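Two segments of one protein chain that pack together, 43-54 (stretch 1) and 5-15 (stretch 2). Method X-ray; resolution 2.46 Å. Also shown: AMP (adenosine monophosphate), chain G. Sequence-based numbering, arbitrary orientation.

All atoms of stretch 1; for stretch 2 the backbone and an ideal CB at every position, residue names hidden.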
# COMPACT_ATOMS: atom_id res chain seq x y z
N THR A 43 8.52 9.21 -14.37
CA THR A 43 9.22 9.76 -13.23
C THR A 43 8.77 11.16 -12.84
O THR A 43 9.07 11.62 -11.74
CB THR A 43 10.74 9.70 -13.45
OG1 THR A 43 11.04 10.18 -14.76
CG2 THR A 43 11.23 8.24 -13.36
N SER A 44 8.06 11.84 -13.73
CA SER A 44 7.49 13.14 -13.37
C SER A 44 6.08 13.06 -12.79
O SER A 44 5.55 14.06 -12.30
CB SER A 44 7.60 14.10 -14.53
OG SER A 44 8.97 14.34 -14.71
N ASP A 45 5.50 11.85 -12.80
CA ASP A 45 4.15 11.65 -12.28
C ASP A 45 4.15 11.35 -10.78
O ASP A 45 3.12 11.34 -10.13
CB ASP A 45 3.44 10.57 -13.12
CG ASP A 45 2.95 11.11 -14.48
OD1 ASP A 45 1.73 11.41 -14.60
OD2 ASP A 45 3.75 11.27 -15.43
N PHE A 46 5.34 11.15 -10.22
CA PHE A 46 5.52 10.82 -8.81
C PHE A 46 6.61 11.66 -8.15
O PHE A 46 7.60 12.01 -8.79
CB PHE A 46 5.84 9.32 -8.66
CG PHE A 46 4.72 8.43 -9.11
CD1 PHE A 46 4.60 8.07 -10.46
CD2 PHE A 46 3.76 8.00 -8.22
CE1 PHE A 46 3.55 7.29 -10.88
CE2 PHE A 46 2.71 7.23 -8.63
CZ PHE A 46 2.60 6.85 -9.96
N LYS A 47 6.43 11.93 -6.87
CA LYS A 47 7.44 12.56 -6.04
C LYS A 47 7.65 11.71 -4.78
O LYS A 47 6.70 11.36 -4.10
CB LYS A 47 6.99 13.99 -5.69
CG LYS A 47 7.96 14.73 -4.80
CD LYS A 47 7.65 16.19 -4.66
CE LYS A 47 8.66 16.85 -3.73
NZ LYS A 47 8.86 18.31 -4.06
N ILE A 48 8.88 11.37 -4.48
CA ILE A 48 9.16 10.50 -3.37
C ILE A 48 9.53 11.33 -2.14
O ILE A 48 10.39 12.22 -2.20
CB ILE A 48 10.27 9.55 -3.72
CG1 ILE A 48 9.94 8.84 -5.04
CG2 ILE A 48 10.54 8.59 -2.58
CD1 ILE A 48 8.61 8.02 -5.11
N LEU A 49 8.84 11.06 -1.03
CA LEU A 49 9.13 11.74 0.22
C LEU A 49 9.76 10.70 1.17
O LEU A 49 9.10 9.79 1.59
CB LEU A 49 7.85 12.37 0.81
CG LEU A 49 7.10 13.29 -0.13
CD1 LEU A 49 5.76 13.60 0.42
CD2 LEU A 49 7.86 14.59 -0.36
N LEU A 50 11.06 10.82 1.42
CA LEU A 50 11.78 9.83 2.18
C LEU A 50 11.87 10.25 3.62
O LEU A 50 12.45 11.28 3.93
CB LEU A 50 13.17 9.67 1.61
CG LEU A 50 13.31 9.13 0.20
CD1 LEU A 50 14.60 9.59 -0.37
CD2 LEU A 50 13.24 7.53 0.23
N LEU A 51 11.27 9.46 4.50
CA LEU A 51 11.33 9.76 5.90
C LEU A 51 12.08 8.68 6.69
O LEU A 51 11.76 7.48 6.59
CB LEU A 51 9.94 9.97 6.45
CG LEU A 51 9.82 9.94 7.97
CD1 LEU A 51 10.33 11.20 8.64
CD2 LEU A 51 8.35 9.72 8.32
N HIS A 52 13.07 9.12 7.48
CA HIS A 52 13.73 8.25 8.45
C HIS A 52 13.38 8.70 9.83
O HIS A 52 13.52 9.88 10.17
CB HIS A 52 15.24 8.29 8.29
CG HIS A 52 15.95 7.51 9.34
ND1 HIS A 52 15.88 6.13 9.41
CD2 HIS A 52 16.74 7.90 10.37
CE1 HIS A 52 16.61 5.71 10.43
NE2 HIS A 52 17.15 6.76 11.02
N VAL A 53 12.93 7.78 10.66
CA VAL A 53 12.72 8.13 12.05
C VAL A 53 13.91 7.68 12.88
O VAL A 53 14.27 6.52 12.88
CB VAL A 53 11.38 7.63 12.58
CG1 VAL A 53 11.10 8.18 13.98
CG2 VAL A 53 10.30 8.10 11.66
N GLN A 54 14.52 8.61 13.57
CA GLN A 54 15.70 8.34 14.40
C GLN A 54 15.32 8.18 15.88
O GLN A 54 14.51 8.94 16.42
CB GLN A 54 16.68 9.50 14.19
CG GLN A 54 18.05 9.34 14.73
CD GLN A 54 18.64 10.68 15.15
OE1 GLN A 54 18.51 11.70 14.45
NE2 GLN A 54 19.30 10.69 16.31
N UNK A 5 1.22 15.45 -9.41
CA UNK A 5 2.24 14.43 -9.16
C UNK A 5 1.97 13.77 -7.83
O UNK A 5 1.71 14.45 -6.83
CB UNK A 5 3.65 15.03 -9.18
N UNK A 6 1.99 12.44 -7.84
CA UNK A 6 1.59 11.67 -6.68
C UNK A 6 2.70 11.68 -5.67
O UNK A 6 3.85 11.33 -5.99
CB UNK A 6 1.22 10.24 -7.06
N UNK A 7 2.38 12.10 -4.45
CA UNK A 7 3.40 12.13 -3.38
C UNK A 7 3.43 10.79 -2.68
O UNK A 7 2.48 10.38 -2.04
CB UNK A 7 3.12 13.25 -2.37
N UNK A 8 4.55 10.11 -2.82
CA UNK A 8 4.75 8.83 -2.23
C UNK A 8 5.71 8.97 -1.05
O UNK A 8 6.91 9.20 -1.25
CB UNK A 8 5.27 7.83 -3.27
N UNK A 9 5.19 8.80 0.17
CA UNK A 9 6.05 8.80 1.36
C UNK A 9 6.62 7.41 1.57
O UNK A 9 5.87 6.43 1.57
CB UNK A 9 5.28 9.25 2.60
N UNK A 10 7.94 7.32 1.73
CA UNK A 10 8.62 6.02 1.86
C UNK A 10 9.38 6.04 3.16
O UNK A 10 10.25 6.86 3.33
CB UNK A 10 9.55 5.74 0.68
N UNK A 11 9.03 5.15 4.07
CA UNK A 11 9.59 5.12 5.39
C UNK A 11 10.83 4.22 5.31
O UNK A 11 10.72 3.03 5.00
CB UNK A 11 8.58 4.63 6.42
N UNK A 12 12.00 4.79 5.58
CA UNK A 12 13.27 4.07 5.41
C UNK A 12 14.02 3.98 6.72
O UNK A 12 14.04 4.92 7.53
CB UNK A 12 14.14 4.75 4.36
N UNK A 13 14.63 2.82 6.95
CA UNK A 13 15.42 2.61 8.14
C UNK A 13 16.70 1.82 7.83
O UNK A 13 16.87 1.30 6.72
CB UNK A 13 14.59 1.88 9.20
N UNK A 14 17.57 1.75 8.83
CA UNK A 14 18.87 1.13 8.69
C UNK A 14 18.78 -0.37 8.94
O UNK A 14 17.94 -0.81 9.69
CB UNK A 14 19.87 1.77 9.65
N UNK A 15 19.65 -1.15 8.32
CA UNK A 15 19.69 -2.58 8.58
C UNK A 15 20.39 -2.84 9.90
O UNK A 15 21.29 -2.08 10.28
CB UNK A 15 20.39 -3.32 7.44
P AMP G . 8.07 -3.96 10.27
O1P AMP G . 8.63 -3.40 11.45
O2P AMP G . 8.80 -5.13 9.73
O3P AMP G . 6.63 -4.18 10.24
O5' AMP G . 8.23 -2.89 9.10
C5' AMP G . 9.52 -2.52 8.66
C4' AMP G . 9.34 -1.22 7.92
O4' AMP G . 8.95 -0.13 8.82
C3' AMP G . 10.61 -0.75 7.26
O3' AMP G . 10.72 -1.44 5.98
C2' AMP G . 10.30 0.73 7.06
O2' AMP G . 9.52 0.88 5.88
C1' AMP G . 9.47 1.08 8.30
N9 AMP G . 10.39 1.52 9.37
C8 AMP G . 10.89 0.79 10.39
N7 AMP G . 11.69 1.57 11.13
C5 AMP G . 11.66 2.81 10.62
C6 AMP G . 12.24 4.03 10.94
N6 AMP G . 13.05 4.19 11.98
N1 AMP G . 11.98 5.08 10.17
C2 AMP G . 11.20 5.01 9.11
N3 AMP G . 10.62 3.88 8.76
C4 AMP G . 10.83 2.77 9.49

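The backbones define the frame: residues 6-11 run parallel to strand 46-54, their N-to-C directions 26° apart, and successive CB atoms alternate between the two sheet faces.

Position 5 has its ideal CB 3.8 Å from Ser44 O and 3.8 Å from Asp45 O. Its CA makes a CA-H...O contact with Asp45 O (3.4 Å), and no amide hydrogen from this position is required by stretch 1, so many residues fit; it is Pro5.

At position 6 the amide N donates to Asp45 O (2.8 Å, 168°), which argues against proline. The ideal CB lies 3.6 Å from Phe46 CD2, favouring a compact or beta-branched side chain. Thr6 fills it, its CB against the ring and its OG1 hydrogen-bonded elsewhere in the structure.

Position 7 points to the face of Lys47 and Leu49, its ideal CB 3.9 Å from Leu49 CD1. An aliphatic stem suits this, and a long chain could carry a polar end outward. Lys7 does so: its CB packs 3.8 Å from Leu49 CD1 while its end leads away.

Both backbone polar atoms of position 8 bond to stretch 1: N donates to Lys47 O (2.8 Å) and O accepts from Leu49 N (2.7 Å). The ideal CB, 3.8 Å from Ile48 CD1 and 5.2 Å from Phe46 CD2, calls for an apolar, preferably branched residue. Val8 places CB 3.7 Å from Ile48 CD1 and CG2 3.8 Å from Phe46 CD2, at the ring edge.

Position 9 returns to the Leu49 and Leu51 face. Its ideal CB, 4.0 Å from Leu49 O, leaves room for leucine, isoleucine or a longer apolar chain. Met9, modelled as selenomethionine, extends until CE lies 3.4 Å from Leu51 CD2.

Position 10 has its ideal CB 4.1 Å from Leu50 CD2 and 4.4 Å from Ile48 CG2, so valine or isoleucine would suit. Val10 sets CG2 3.8 Å from Ile48 CG2.

At position 11 the ideal CB is 4.3 Å from Leu51 O, and the AMP ribose lies close: O2' donates to the backbone O (2.6 Å). Stretch 1 asks little here of the side chain; it is Ala11.

Position 12 donates N to Leu51 O (2.9 Å), and its O accepts from His52 ND1 (2.9 Å, 162°). With CB sideways, a branched apolar residue could reach Leu50; Val12 brings CG1 3.9 Å from Leu50 CD2.

Positions 13 to 15 are weakly constrained by stretch 1. Position 13, its CB sideways and its ideal CB 4.4 Å from His52 ND1, could take small or polar residues; it is Asn13, whose OD1 approaches AMP C3' (3.3 Å). Position 14, with its ideal CB 5.2 Å from His52 CE1, is little restricted by stretch 1 and could be small or larger; it is Ala14. Position 15, out of reach, is Ser15.

Stretch 2 5-15: PTKVMVAVNAS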
# COMPACT_ATOMS: atom_id res chain seq x y z
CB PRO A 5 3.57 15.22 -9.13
CG PRO A 5 3.20 16.62 -8.98
CD PRO A 5 1.81 16.79 -9.54
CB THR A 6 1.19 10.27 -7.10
OG1 THR A 6 -0.05 10.35 -7.80
CG2 THR A 6 1.03 9.38 -5.89
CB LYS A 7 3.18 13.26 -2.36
CG LYS A 7 3.08 14.69 -2.95
CD LYS A 7 2.48 15.63 -1.91
CE LYS A 7 1.49 16.62 -2.54
NZ LYS A 7 0.31 16.91 -1.63
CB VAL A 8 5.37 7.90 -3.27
CG1 VAL A 8 5.45 6.46 -2.73
CG2 VAL A 8 4.59 7.96 -4.56
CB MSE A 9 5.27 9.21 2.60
CG MSE A 9 6.23 9.43 3.79
SE MSE A 9 5.40 10.34 5.26
CE MSE A 9 5.57 9.00 6.44
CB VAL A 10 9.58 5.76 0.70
CG1 VAL A 10 10.26 4.42 0.88
CG2 VAL A 10 8.86 5.78 -0.65
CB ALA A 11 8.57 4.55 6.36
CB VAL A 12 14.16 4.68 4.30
CG1 VAL A 12 13.42 4.73 2.93
CG2 VAL A 12 14.64 6.06 4.65
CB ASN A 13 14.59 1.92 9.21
CG ASN A 13 14.17 0.53 8.79
OD1 ASN A 13 13.74 0.30 7.64
ND2 ASN A 13 14.28 -0.40 9.71
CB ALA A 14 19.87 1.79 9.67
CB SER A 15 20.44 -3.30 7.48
OG SER A 15 20.91 -4.53 7.98
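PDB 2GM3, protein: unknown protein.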